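Local coordinates for deoxyribodipyrimidine photo-lyase (PDB 3UMV), which repairs ultraviolet-damaged DNA in rice by using light and a flavin (FAD) cofactor to split cyclobutane pyrimidine dimers back into separate pyrimidines, at residues N53-A64 with V201-V209; L70-P78 with L109-P118. One frame throughout, in Å; residues are numbered along the deposited sequence.

Contact 1: N53-A64 with V201-V209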
ATOM      1  N   ASN A  53       0.024 -15.893   0.418  1.00 15.40           N
ATOM      2  CA  ASN A  53       0.082 -15.103   1.637  1.00 15.81           C
ATOM      3  C   ASN A  53       0.960 -15.809   2.679  1.00 17.58           C
ATOM      4  O   ASN A  53       0.530 -16.767   3.305  1.00 19.68           O
ATOM      5  CB  ASN A  53      -1.342 -14.877   2.158  1.00 13.83           C
ATOM      6  CG  ASN A  53      -1.378 -14.002   3.397  1.00 16.44           C
ATOM      7  OD1 ASN A  53      -0.444 -14.008   4.190  1.00 16.28           O
ATOM      8  ND2 ASN A  53      -2.456 -13.245   3.562  1.00 14.49           N
ATOM      9  N   TRP A  54       2.192 -15.338   2.859  1.00 14.31           N
ATOM     10  CA  TRP A  54       3.118 -16.035   3.760  1.00 13.39           C
ATOM     11  C   TRP A  54       2.652 -16.070   5.205  1.00 17.23           C
ATOM     12  O   TRP A  54       3.000 -16.992   5.932  1.00 17.38           O
ATOM     13  CB  TRP A  54       4.538 -15.468   3.700  1.00 14.80           C
ATOM     14  CG  TRP A  54       5.264 -15.742   2.408  1.00 12.78           C
ATOM     15  CD1 TRP A  54       5.741 -14.813   1.525  1.00 12.97           C
ATOM     16  CD2 TRP A  54       5.595 -17.024   1.859  1.00 11.51           C
ATOM     17  NE1 TRP A  54       6.347 -15.436   0.460  1.00 15.70           N
ATOM     18  CE2 TRP A  54       6.254 -16.793   0.628  1.00 13.99           C
ATOM     19  CE3 TRP A  54       5.374 -18.342   2.271  1.00 16.55           C
ATOM     20  CZ2 TRP A  54       6.727 -17.837  -0.178  1.00 17.68           C
ATOM     21  CZ3 TRP A  54       5.835 -19.385   1.459  1.00 15.65           C
ATOM     22  CH2 TRP A  54       6.508 -19.116   0.254  1.00 19.13           C
ATOM     23  N   ALA A  55       1.874 -15.076   5.623  1.00 13.97           N
ATOM     24  CA  ALA A  55       1.438 -15.028   7.009  1.00 15.16           C
ATOM     25  C   ALA A  55       0.411 -16.132   7.240  1.00 14.74           C
ATOM     26  O   ALA A  55       0.482 -16.856   8.224  1.00 17.86           O
ATOM     27  CB  ALA A  55       0.865 -13.665   7.348  1.00 12.79           C
ATOM     28  N   LEU A  56      -0.523 -16.281   6.301  1.00 16.29           N
ATOM     29  CA  LEU A  56      -1.516 -17.341   6.381  1.00 15.71           C
ATOM     30  C   LEU A  56      -0.853 -18.734   6.288  1.00 18.00           C
ATOM     31  O   LEU A  56      -1.175 -19.635   7.059  1.00 16.34           O
ATOM     32  CB  LEU A  56      -2.569 -17.167   5.282  1.00 14.78           C
ATOM     33  CG  LEU A  56      -3.612 -18.285   5.210  1.00 15.66           C
ATOM     34  CD1 LEU A  56      -4.346 -18.382   6.538  1.00 18.78           C
ATOM     35  CD2 LEU A  56      -4.586 -18.057   4.050  1.00 19.17           C
ATOM     36  N   LEU A  57       0.082 -18.890   5.351  1.00 18.27           N
ATOM     37  CA  LEU A  57       0.831 -20.143   5.187  1.00 15.15           C
ATOM     38  C   LEU A  57       1.556 -20.519   6.477  1.00 17.08           C
ATOM     39  O   LEU A  57       1.548 -21.680   6.888  1.00 16.14           O
ATOM     40  CB  LEU A  57       1.834 -20.024   4.034  1.00 20.42           C
ATOM     41  CG  LEU A  57       1.242 -20.105   2.626  1.00 24.85           C
ATOM     42  CD1 LEU A  57       2.240 -19.627   1.578  1.00 22.09           C
ATOM     43  CD2 LEU A  57       0.805 -21.527   2.338  1.00 30.21           C
ATOM     44  N   HIS A  58       2.178 -19.534   7.116  1.00 17.27           N
ATOM     45  CA  HIS A  58       2.859 -19.767   8.381  1.00 17.48           C
ATOM     46  C   HIS A  58       1.881 -20.233   9.461  1.00 20.15           C
ATOM     47  O   HIS A  58       2.145 -21.197  10.173  1.00 18.71           O
ATOM     48  CB  HIS A  58       3.601 -18.513   8.840  1.00 19.20           C
ATOM     49  CG  HIS A  58       4.410 -18.727  10.081  1.00 22.56           C
ATOM     50  ND1 HIS A  58       4.204 -18.012  11.242  1.00 23.59           N
ATOM     51  CD2 HIS A  58       5.412 -19.596  10.347  1.00 20.23           C
ATOM     52  CE1 HIS A  58       5.054 -18.423  12.167  1.00 20.03           C
ATOM     53  NE2 HIS A  58       5.798 -19.383  11.649  1.00 23.26           N
ATOM     54  N   ALA A  59       0.744 -19.551   9.570  1.00 18.59           N
ATOM     55  CA  ALA A  59      -0.271 -19.933  10.547  1.00 16.21           C
ATOM     56  C   ALA A  59      -0.729 -21.373  10.296  1.00 18.13           C
ATOM     57  O   ALA A  59      -0.768 -22.174  11.214  1.00 20.50           O
ATOM     58  CB  ALA A  59      -1.455 -18.956  10.525  1.00 16.37           C
ATOM     59  N   ALA A  60      -1.069 -21.683   9.047  1.00 19.12           N
ATOM     60  CA  ALA A  60      -1.528 -23.018   8.670  1.00 19.46           C
ATOM     61  C   ALA A  60      -0.459 -24.048   8.980  1.00 22.19           C
ATOM     62  O   ALA A  60      -0.767 -25.144   9.426  1.00 25.45           O
ATOM     63  CB  ALA A  60      -1.884 -23.077   7.183  1.00 16.18           C
ATOM     64  N   GLY A  61       0.799 -23.700   8.734  1.00 20.76           N
ATOM     65  CA  GLY A  61       1.885 -24.624   9.022  1.00 21.05           C
ATOM     66  C   GLY A  61       2.029 -24.894  10.509  1.00 23.86           C
ATOM     67  O   GLY A  61       2.368 -26.008  10.913  1.00 26.76           O
ATOM     68  N   LEU A  62       1.778 -23.879  11.331  1.00 24.64           N
ATOM     69  CA  LEU A  62       1.847 -24.042  12.780  1.00 21.83           C
ATOM     70  C   LEU A  62       0.685 -24.904  13.240  1.00 20.70           C
ATOM     71  O   LEU A  62       0.850 -25.796  14.084  1.00 23.96           O
ATOM     72  CB  LEU A  62       1.797 -22.681  13.491  1.00 20.44           C
ATOM     73  CG  LEU A  62       3.011 -21.757  13.363  1.00 21.31           C
ATOM     74  CD1 LEU A  62       2.796 -20.463  14.148  1.00 25.31           C
ATOM     75  CD2 LEU A  62       4.291 -22.448  13.805  1.00 26.28           C
ATOM     76  N   ALA A  63      -0.490 -24.637  12.672  1.00 21.49           N
ATOM     77  CA  ALA A  63      -1.702 -25.398  12.962  1.00 24.90           C
ATOM     78  C   ALA A  63      -1.533 -26.872  12.602  1.00 27.00           C
ATOM     79  O   ALA A  63      -1.747 -27.748  13.440  1.00 28.80           O
ATOM     80  CB  ALA A  63      -2.885 -24.803  12.206  1.00 22.30           C
ATOM     81  N   ALA A  64      -1.139 -27.141  11.358  1.00 26.07           N
ATOM     82  CA  ALA A  64      -0.955 -28.513  10.877  1.00 28.54           C
ATOM     83  C   ALA A  64       0.025 -29.311  11.730  1.00 30.46           C
ATOM     84  O   ALA A  64      -0.212 -30.482  12.023  1.00 31.78           O
ATOM     85  CB  ALA A  64      -0.508 -28.521   9.413  1.00 28.71           C
ATOM     86  N   VAL A 201      10.522 -16.825  -4.972  1.00 20.61           N
ATOM     87  CA  VAL A 201      10.260 -18.245  -5.154  1.00 20.93           C
ATOM     88  C   VAL A 201       8.756 -18.478  -5.157  1.00 20.52           C
ATOM     89  O   VAL A 201       7.979 -17.606  -4.769  1.00 20.34           O
ATOM     90  CB  VAL A 201      10.900 -19.073  -4.016  1.00 24.72           C
ATOM     91  CG1 VAL A 201      12.377 -18.778  -3.931  1.00 28.16           C
ATOM     92  CG2 VAL A 201      10.238 -18.768  -2.681  1.00 24.85           C
ATOM     93  N   GLU A 202       8.336 -19.654  -5.601  1.00 21.27           N
ATOM     94  CA  GLU A 202       6.914 -19.953  -5.666  1.00 18.92           C
ATOM     95  C   GLU A 202       6.325 -20.149  -4.280  1.00 18.42           C
ATOM     96  O   GLU A 202       7.048 -20.409  -3.312  1.00 20.94           O
ATOM     97  CB  GLU A 202       6.660 -21.198  -6.536  1.00 26.87           C
ATOM     98  CG  GLU A 202       6.220 -20.864  -7.981  1.00 28.39           C
ATOM     99  CD  GLU A 202       4.878 -20.125  -8.052  1.00 33.48           C
ATOM    100  OE1 GLU A 202       4.496 -19.677  -9.163  1.00 33.45           O
ATOM    101  OE2 GLU A 202       4.201 -19.995  -7.000  1.00 32.12           O
ATOM    102  N   PHE A 203       5.004 -20.039  -4.204  1.00 16.66           N
ATOM    103  CA  PHE A 203       4.252 -20.283  -2.979  1.00 18.17           C
ATOM    104  C   PHE A 203       3.697 -21.706  -2.965  1.00 21.81           C
ATOM    105  O   PHE A 203       3.113 -22.153  -3.953  1.00 22.15           O
ATOM    106  CB  PHE A 203       3.045 -19.349  -2.918  1.00 20.24           C
ATOM    107  CG  PHE A 203       3.377 -17.906  -2.640  1.00 19.78           C
ATOM    108  CD1 PHE A 203       3.684 -17.031  -3.674  1.00 15.84           C
ATOM    109  CD2 PHE A 203       3.345 -17.420  -1.340  1.00 15.85           C
ATOM    110  CE1 PHE A 203       3.965 -15.691  -3.412  1.00 17.08           C
ATOM    111  CE2 PHE A 203       3.632 -16.093  -1.066  1.00 17.07           C
ATOM    112  CZ  PHE A 203       3.938 -15.218  -2.102  1.00 17.60           C
ATOM    113  N   PRO A 204       3.834 -22.412  -1.834  1.00 25.42           N
ATOM    114  CA  PRO A 204       3.173 -23.717  -1.740  1.00 23.59           C
ATOM    115  C   PRO A 204       1.688 -23.515  -1.455  1.00 26.85           C
ATOM    116  O   PRO A 204       1.264 -22.390  -1.178  1.00 26.02           O
ATOM    117  CB  PRO A 204       3.856 -24.361  -0.533  1.00 23.98           C
ATOM    118  CG  PRO A 204       4.227 -23.207   0.341  1.00 26.99           C
ATOM    119  CD  PRO A 204       4.532 -22.042  -0.590  1.00 26.56           C
ATOM    120  N   GLU A 205       0.911 -24.590  -1.528  1.00 28.92           N
ATOM    121  CA  GLU A 205      -0.492 -24.549  -1.140  1.00 31.85           C
ATOM    122  C   GLU A 205      -0.592 -24.633   0.377  1.00 27.85           C
ATOM    123  O   GLU A 205       0.321 -25.139   1.043  1.00 29.68           O
ATOM    124  CB  GLU A 205      -1.265 -25.716  -1.769  1.00 41.40           C
ATOM    125  CG  GLU A 205      -1.408 -25.646  -3.279  1.00 48.03           C
ATOM    126  CD  GLU A 205      -2.315 -24.518  -3.732  1.00 55.92           C
ATOM    127  OE1 GLU A 205      -2.194 -24.092  -4.902  1.00 60.04           O
ATOM    128  OE2 GLU A 205      -3.153 -24.060  -2.924  1.00 57.00           O
ATOM    129  N   LEU A 206      -1.702 -24.144   0.918  1.00 27.98           N
ATOM    130  CA  LEU A 206      -1.966 -24.251   2.350  1.00 32.11           C
ATOM    131  C   LEU A 206      -1.945 -25.700   2.806  1.00 35.45           C
ATOM    132  O   LEU A 206      -2.637 -26.544   2.233  1.00 37.26           O
ATOM    133  CB  LEU A 206      -3.324 -23.642   2.703  1.00 31.16           C
ATOM    134  CG  LEU A 206      -3.289 -22.455   3.669  1.00 33.82           C
ATOM    135  CD1 LEU A 206      -2.501 -21.322   3.060  1.00 34.04           C
ATOM    136  CD2 LEU A 206      -4.697 -21.998   4.017  1.00 32.06           C
ATOM    137  N   PRO A 207      -1.148 -25.990   3.846  1.00 37.76           N
ATOM    138  CA  PRO A 207      -1.171 -27.296   4.509  1.00 40.43           C
ATOM    139  C   PRO A 207      -2.577 -27.593   5.012  1.00 38.05           C
ATOM    140  O   PRO A 207      -3.280 -26.673   5.433  1.00 35.12           O
ATOM    141  CB  PRO A 207      -0.237 -27.094   5.707  1.00 43.40           C
ATOM    142  CG  PRO A 207       0.674 -25.979   5.300  1.00 42.33           C
ATOM    143  CD  PRO A 207      -0.172 -25.069   4.458  1.00 38.67           C
ATOM    144  N   ALA A 208      -2.988 -28.852   4.970  1.00 39.04           N
ATOM    145  CA  ALA A 208      -4.295 -29.211   5.497  1.00 39.33           C
ATOM    146  C   ALA A 208      -4.278 -29.063   7.015  1.00 37.66           C
ATOM    147  O   ALA A 208      -3.253 -29.296   7.658  1.00 34.63           O
ATOM    148  CB  ALA A 208      -4.665 -30.632   5.098  1.00 40.12           C
ATOM    149  N   VAL A 209      -5.415 -28.664   7.578  1.00 38.22           N
ATOM    150  CA  VAL A 209      -5.552 -28.520   9.020  1.00 34.20           C
ATOM    151  C   VAL A 209      -6.835 -29.212   9.473  1.00 35.51           C
ATOM    152  O   VAL A 209      -7.778 -29.352   8.692  1.00 37.77           O
ATOM    153  CB  VAL A 209      -5.599 -27.038   9.447  1.00 31.52           C
ATOM    154  CG1 VAL A 209      -4.308 -26.331   9.061  1.00 30.95           C
ATOM    155  CG2 VAL A 209      -6.793 -26.347   8.821  1.00 33.62           C
TER

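Contact 2: L70-P78 with L109-P118. With URE (urea), chain M; URE (urea), chain N.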
ATOM      1  N   LEU A  70      -7.396 -23.764  12.664  1.00 20.80           N
ATOM      2  CA  LEU A  70      -6.882 -22.515  12.102  1.00 21.66           C
ATOM      3  C   LEU A  70      -8.030 -21.559  11.803  1.00 22.02           C
ATOM      4  O   LEU A  70      -9.034 -21.963  11.215  1.00 22.10           O
ATOM      5  CB  LEU A  70      -6.142 -22.808  10.798  1.00 21.11           C
ATOM      6  CG  LEU A  70      -5.634 -21.595  10.000  1.00 23.91           C
ATOM      7  CD1 LEU A  70      -4.556 -20.858  10.758  1.00 20.05           C
ATOM      8  CD2 LEU A  70      -5.119 -22.022   8.645  1.00 24.88           C
ATOM      9  N   ALA A  71      -7.878 -20.299  12.205  1.00 22.43           N
ATOM     10  CA  ALA A  71      -8.879 -19.271  11.929  1.00 20.19           C
ATOM     11  C   ALA A  71      -8.223 -17.987  11.428  1.00 20.53           C
ATOM     12  O   ALA A  71      -7.063 -17.718  11.747  1.00 20.95           O
ATOM     13  CB  ALA A  71      -9.695 -18.969  13.161  1.00 19.30           C
ATOM     14  N   VAL A  72      -8.966 -17.218  10.635  1.00 18.83           N
ATOM     15  CA  VAL A  72      -8.529 -15.892  10.196  1.00 16.63           C
ATOM     16  C   VAL A  72      -9.406 -14.851  10.887  1.00 17.37           C
ATOM     17  O   VAL A  72     -10.620 -15.045  11.032  1.00 20.28           O
ATOM     18  CB  VAL A  72      -8.660 -15.721   8.662  1.00 20.35           C
ATOM     19  CG1 VAL A  72      -8.296 -14.297   8.254  1.00 19.07           C
ATOM     20  CG2 VAL A  72      -7.807 -16.748   7.928  1.00 21.04           C
ATOM     21  N   ALA A  73      -8.796 -13.760  11.339  1.00 13.94           N
ATOM     22  CA  ALA A  73      -9.540 -12.662  11.947  1.00 16.73           C
ATOM     23  C   ALA A  73      -9.124 -11.339  11.329  1.00 17.36           C
ATOM     24  O   ALA A  73      -7.939 -11.105  11.110  1.00 16.89           O
ATOM     25  CB  ALA A  73      -9.322 -12.633  13.468  1.00 18.11           C
ATOM     26  N   PHE A  74     -10.100 -10.484  11.023  1.00 15.30           N
ATOM     27  CA  PHE A  74      -9.811  -9.156  10.488  1.00 14.61           C
ATOM     28  C   PHE A  74     -10.446  -8.100  11.374  1.00 12.47           C
ATOM     29  O   PHE A  74     -11.642  -8.176  11.679  1.00 19.16           O
ATOM     30  CB  PHE A  74     -10.351  -9.001   9.067  1.00 18.17           C
ATOM     31  CG  PHE A  74      -9.988  -7.693   8.435  1.00 16.08           C
ATOM     32  CD1 PHE A  74      -8.840  -7.585   7.660  1.00 17.08           C
ATOM     33  CD2 PHE A  74     -10.763  -6.560   8.640  1.00 15.85           C
ATOM     34  CE1 PHE A  74      -8.488  -6.376   7.092  1.00 18.23           C
ATOM     35  CE2 PHE A  74     -10.416  -5.347   8.070  1.00 17.73           C
ATOM     36  CZ  PHE A  74      -9.282  -5.248   7.294  1.00 19.89           C
ATOM     37  N   ALA A  75      -9.665  -7.116  11.800  1.00 13.97           N
ATOM     38  CA  ALA A  75     -10.227  -6.003  12.579  1.00 22.14           C
ATOM     39  C   ALA A  75     -10.288  -4.727  11.754  1.00 19.95           C
ATOM     40  O   ALA A  75      -9.259  -4.229  11.292  1.00 18.97           O
ATOM     41  CB  ALA A  75      -9.414  -5.764  13.851  1.00 22.51           C
ATOM     42  N   LEU A  76     -11.495  -4.204  11.555  1.00 18.66           N
ATOM     43  CA  LEU A  76     -11.662  -2.894  10.934  1.00 19.22           C
ATOM     44  C   LEU A  76     -11.488  -1.804  11.996  1.00 19.67           C
ATOM     45  O   LEU A  76     -12.172  -1.827  13.015  1.00 25.07           O
ATOM     46  CB  LEU A  76     -13.054  -2.777  10.313  1.00 20.61           C
ATOM     47  CG  LEU A  76     -13.276  -1.498   9.495  1.00 20.94           C
ATOM     48  CD1 LEU A  76     -12.416  -1.524   8.215  1.00 20.50           C
ATOM     49  CD2 LEU A  76     -14.748  -1.297   9.158  1.00 21.03           C
ATOM     50  N   PHE A  77     -10.574  -0.860  11.786  1.00 23.25           N
ATOM     51  CA  PHE A  77     -10.486   0.269  12.714  1.00 20.15           C
ATOM     52  C   PHE A  77     -11.775   1.075  12.592  1.00 15.24           C
ATOM     53  O   PHE A  77     -12.213   1.399  11.493  1.00 20.77           O
ATOM     54  CB  PHE A  77      -9.283   1.157  12.410  1.00 21.75           C
ATOM     55  CG  PHE A  77      -7.953   0.514  12.706  1.00 26.24           C
ATOM     56  CD1 PHE A  77      -7.110   1.043  13.670  1.00 31.40           C
ATOM     57  CD2 PHE A  77      -7.545  -0.612  12.019  1.00 29.08           C
ATOM     58  CE1 PHE A  77      -5.883   0.453  13.944  1.00 33.31           C
ATOM     59  CE2 PHE A  77      -6.324  -1.210  12.296  1.00 33.33           C
ATOM     60  CZ  PHE A  77      -5.494  -0.673  13.257  1.00 33.57           C
ATOM     61  N   PRO A  78     -12.400   1.402  13.725  1.00 20.67           N
ATOM     62  CA  PRO A  78     -13.660   2.149  13.666  1.00 21.85           C
ATOM     63  C   PRO A  78     -13.451   3.636  13.329  1.00 22.49           C
ATOM     64  O   PRO A  78     -12.319   4.120  13.356  1.00 22.60           O
ATOM     65  CB  PRO A  78     -14.208   2.002  15.094  1.00 23.27           C
ATOM     66  CG  PRO A  78     -12.977   1.891  15.934  1.00 21.47           C
ATOM     67  CD  PRO A  78     -12.019   1.053  15.101  1.00 20.16           C
ATOM     68  N   LEU A 109     -12.621 -22.374   5.970  1.00 30.46           N
ATOM     69  CA  LEU A 109     -11.723 -21.574   6.789  1.00 29.59           C
ATOM     70  C   LEU A 109     -12.540 -20.462   7.438  1.00 27.90           C
ATOM     71  O   LEU A 109     -13.084 -19.597   6.749  1.00 26.44           O
ATOM     72  CB  LEU A 109     -10.602 -20.985   5.923  1.00 27.32           C
ATOM     73  CG  LEU A 109      -9.574 -20.031   6.543  1.00 29.57           C
ATOM     74  CD1 LEU A 109      -8.747 -20.699   7.635  1.00 27.50           C
ATOM     75  CD2 LEU A 109      -8.672 -19.491   5.452  1.00 28.82           C
ATOM     76  N   PRO A 110     -12.648 -20.499   8.770  1.00 22.68           N
ATOM     77  CA  PRO A 110     -13.418 -19.541   9.569  1.00 22.85           C
ATOM     78  C   PRO A 110     -12.852 -18.137   9.427  1.00 25.55           C
ATOM     79  O   PRO A 110     -11.645 -17.957   9.569  1.00 25.19           O
ATOM     80  CB  PRO A 110     -13.210 -20.038  11.005  1.00 24.83           C
ATOM     81  CG  PRO A 110     -12.772 -21.449  10.870  1.00 24.58           C
ATOM     82  CD  PRO A 110     -11.983 -21.510   9.610  1.00 25.71           C
ATOM     83  N   PHE A 111     -13.709 -17.158   9.151  1.00 21.08           N
ATOM     84  CA  PHE A 111     -13.265 -15.771   9.017  1.00 20.88           C
ATOM     85  C   PHE A 111     -14.017 -14.920  10.031  1.00 19.47           C
ATOM     86  O   PHE A 111     -15.223 -14.727   9.906  1.00 22.30           O
ATOM     87  CB  PHE A 111     -13.518 -15.265   7.589  1.00 18.12           C
ATOM     88  CG  PHE A 111     -13.105 -13.827   7.351  1.00 19.04           C
ATOM     89  CD1 PHE A 111     -11.771 -13.484   7.180  1.00 18.69           C
ATOM     90  CD2 PHE A 111     -14.062 -12.828   7.270  1.00 23.39           C
ATOM     91  CE1 PHE A 111     -11.397 -12.149   6.941  1.00 19.07           C
ATOM     92  CE2 PHE A 111     -13.696 -11.505   7.040  1.00 19.93           C
ATOM     93  CZ  PHE A 111     -12.357 -11.170   6.874  1.00 17.91           C
ATOM     94  N   PHE A 112     -13.300 -14.414  11.034  1.00 19.97           N
ATOM     95  CA  PHE A 112     -13.886 -13.524  12.034  1.00 21.81           C
ATOM     96  C   PHE A 112     -13.729 -12.060  11.621  1.00 21.86           C
ATOM     97  O   PHE A 112     -12.613 -11.581  11.428  1.00 26.46           O
ATOM     98  CB  PHE A 112     -13.207 -13.720  13.390  1.00 18.18           C
ATOM     99  CG  PHE A 112     -13.484 -15.057  14.023  1.00 22.43           C
ATOM    100  CD1 PHE A 112     -14.512 -15.207  14.935  1.00 23.36           C
ATOM    101  CD2 PHE A 112     -12.711 -16.159  13.706  1.00 23.68           C
ATOM    102  CE1 PHE A 112     -14.769 -16.440  15.524  1.00 23.87           C
ATOM    103  CE2 PHE A 112     -12.962 -17.404  14.291  1.00 23.10           C
ATOM    104  CZ  PHE A 112     -13.992 -17.542  15.201  1.00 22.22           C
ATOM    105  N   LEU A 113     -14.850 -11.358  11.489  1.00 21.07           N
ATOM    106  CA  LEU A 113     -14.835  -9.933  11.186  1.00 22.29           C
ATOM    107  C   LEU A 113     -15.192  -9.110  12.415  1.00 23.33           C
ATOM    108  O   LEU A 113     -16.269  -9.277  12.989  1.00 27.62           O
ATOM    109  CB  LEU A 113     -15.813  -9.609  10.059  1.00 21.30           C
ATOM    110  CG  LEU A 113     -15.784  -8.127   9.680  1.00 24.69           C
ATOM    111  CD1 LEU A 113     -14.406  -7.735   9.201  1.00 24.75           C
ATOM    112  CD2 LEU A 113     -16.834  -7.812   8.619  1.00 28.63           C
ATOM    113  N   PHE A 114     -14.288  -8.216  12.808  1.00 19.77           N
ATOM    114  CA  PHE A 114     -14.496  -7.365  13.980  1.00 21.63           C
ATOM    115  C   PHE A 114     -14.537  -5.891  13.573  1.00 23.51           C
ATOM    116  O   PHE A 114     -13.572  -5.367  13.010  1.00 21.97           O
ATOM    117  CB  PHE A 114     -13.377  -7.591  14.999  1.00 21.53           C
ATOM    118  CG  PHE A 114     -13.359  -8.980  15.591  1.00 24.05           C
ATOM    119  CD1 PHE A 114     -12.270  -9.818  15.407  1.00 19.51           C
ATOM    120  CD2 PHE A 114     -14.432  -9.445  16.327  1.00 27.28           C
ATOM    121  CE1 PHE A 114     -12.249 -11.092  15.962  1.00 21.07           C
ATOM    122  CE2 PHE A 114     -14.424 -10.721  16.879  1.00 27.59           C
ATOM    123  CZ  PHE A 114     -13.335 -11.548  16.694  1.00 26.13           C
ATOM    124  N   THR A 115     -15.650  -5.215  13.837  1.00 24.22           N
ATOM    125  CA  THR A 115     -15.756  -3.812  13.446  1.00 29.93           C
ATOM    126  C   THR A 115     -15.551  -2.820  14.601  1.00 34.59           C
ATOM    127  O   THR A 115     -15.660  -1.606  14.418  1.00 35.06           O
ATOM    128  CB  THR A 115     -17.071  -3.530  12.689  1.00 30.57           C
ATOM    129  OG1 THR A 115     -18.184  -4.030  13.438  1.00 37.03           O
ATOM    130  CG2 THR A 115     -17.039  -4.223  11.336  1.00 29.55           C
ATOM    131  N   GLY A 116     -15.223  -3.343  15.777  1.00 32.39           N
ATOM    132  CA  GLY A 116     -15.005  -2.508  16.946  1.00 37.98           C
ATOM    133  C   GLY A 116     -13.569  -2.042  17.108  1.00 39.08           C
ATOM    134  O   GLY A 116     -13.309  -1.059  17.796  1.00 44.90           O
ATOM    135  N   GLY A 117     -12.633  -2.739  16.473  1.00 36.11           N
ATOM    136  CA  GLY A 117     -11.235  -2.354  16.538  1.00 32.87           C
ATOM    137  C   GLY A 117     -10.349  -3.526  16.908  1.00 29.64           C
ATOM    138  O   GLY A 117     -10.852  -4.610  17.211  1.00 31.29           O
ATOM    139  N   PRO A 118      -9.025  -3.315  16.877  1.00 33.00           N
ATOM    140  CA  PRO A 118      -8.039  -4.362  17.167  1.00 30.65           C
ATOM    141  C   PRO A 118      -8.135  -4.980  18.573  1.00 29.66           C
ATOM    142  O   PRO A 118      -7.654  -6.093  18.747  1.00 26.48           O
ATOM    143  CB  PRO A 118      -6.690  -3.652  16.973  1.00 31.16           C
ATOM    144  CG  PRO A 118      -7.002  -2.186  16.967  1.00 34.51           C
ATOM    145  CD  PRO A 118      -8.387  -2.069  16.423  1.00 32.81           C
TER
HETATM  146  C   URE M 904      -8.498  -1.404   8.609  1.00 21.71           C
HETATM  147  O   URE M 904      -7.891  -2.367   9.087  1.00 24.09           O
HETATM  148  N1  URE M 904      -9.433  -0.814   9.306  1.00 18.35           N
HETATM  149  N2  URE M 904      -8.199  -0.934   7.421  1.00 22.69           N
HETATM  150  C   URE N 905     -17.300 -12.335  15.590  1.00 33.24           C
HETATM  151  O   URE N 905     -17.338 -13.026  14.586  1.00 28.10           O
HETATM  152  N1  URE N 905     -17.224 -11.034  15.481  1.00 33.15           N
HETATM  153  N2  URE N 905     -17.326 -12.897  16.774  1.00 34.60           N

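Contact 1: N53-A64 with V201-V209
Asn53, whose backbone N lies against Phe203 CE2, holds its carbonyl oxygen OD1 over the start of helix 54-66. There Leu56 N donates a nearly straight bond to Asn53 OD1 (3.1 Å), from well above the carbonyl plane, and Ala55 N adds a weak one. This is an N-cap; the amide ND2 turns instead to Arg49 O and Tyr42 OH. The next side chain, Trp54, has CG anti to its carbonyl carbon (chi1 -69°), which swings the indole out to Phe203. The five-membered ring and the phenyl form an offset stack with centroids 4.4 Å apart and planes inclined by 27°, while NE1 bonds to Gln296 OE1. Pro204 CD meets the benzo end of the indole at CZ3 (3.6 Å). The two methyls of Leu57 part: CD1 abuts the edge of the Phe203 ring in its plane, and CD2 is pressed tightly to Leu206 CD1 at 3.4 Å. Ala60 CB then sits on both Leu206 CG and Pro207 CD, and Ala63 CB touches Val209 CG1 at 3.8 Å. The extended 201-209 segment, with two prolines, is thus a linker laid along an N-capped helix of the alpha/beta domain, as in photolyases where such a connection leads on to the helical FAD-binding domain.

Contact 2: L70-P78 with L109-P118
Val72 meets Leu109, Pro110, Phe111 and Phe112 of 109-118 through both methyls and its peptide. CG1, anti to the backbone N (chi1 176°), reaches the edge of the Phe111 ring at CD1 (3.7 Å), whereas CG2 rests on Leu109 CD2 at 3.8 Å. Its N-H points straight at Pro110 O, and Val72 O takes Phe112 N at 2.8 Å. Leu109 uses its other methyl, CD1, on the Leu70 side chain and closes this end of the pair. Two residues further on, Phe74 repeats the pattern: its N donates to Phe112 O at 2.8 Å, nearly along the C=O axis, and its O receives Phe114 N. Strands 70-75 and 111-114 therefore run parallel, only 19° apart in direction, as the two strands of a beta-alpha-beta crossover through helix 87-106 in the Rossmann-like photolyase domain. Phe74 CB receives Phe111 CZ (3.7 Å); its ring lies beside Leu113, pointing the same way, and also packs on Leu97 of the crossover helix. Ala73 and Ala75 occupy the reverse face with Phe112 and Phe114. There the Phe114 ring packs on Leu124 of helix 120-127, has Ala73 CB 4.1 Å from its CE1, and borders a bound urea that donates to Leu113 O. With an alanine here instead of Phe114, a gap would probably open between Ala73 and Leu124, and the urea would lose one wall of its site. Past the strands, the backbone at Gly117 turns so that a CB would collide with the preceding carbonyl oxygen, and Pro118 lies over one face of the Phe77 ring, the two crossing at about a right angle.

Contact 2 is largely buried and lies within the sheet, whereas contact 1 sits further out, where many of the 201-209 residues remain accessible to solvent. Their chemistry follows: the strands of 70-78 and 109-118 are joined by a ladder of peptide hydrogen bonds with apolar groups on both faces, while 53-64 and 201-209 meet through apolar and ring packing alone. Helix 54-66 links the two contacts, since it leads directly into strand 70-75 and packs back on it: Ala59 CB touches Leu70 CD1 at 3.6 Å, and Leu56 CD1 reaches Val72 CG2 at 4.1 Å. Along the chain, contact 2 falls inside the long loop that contact 1 closes.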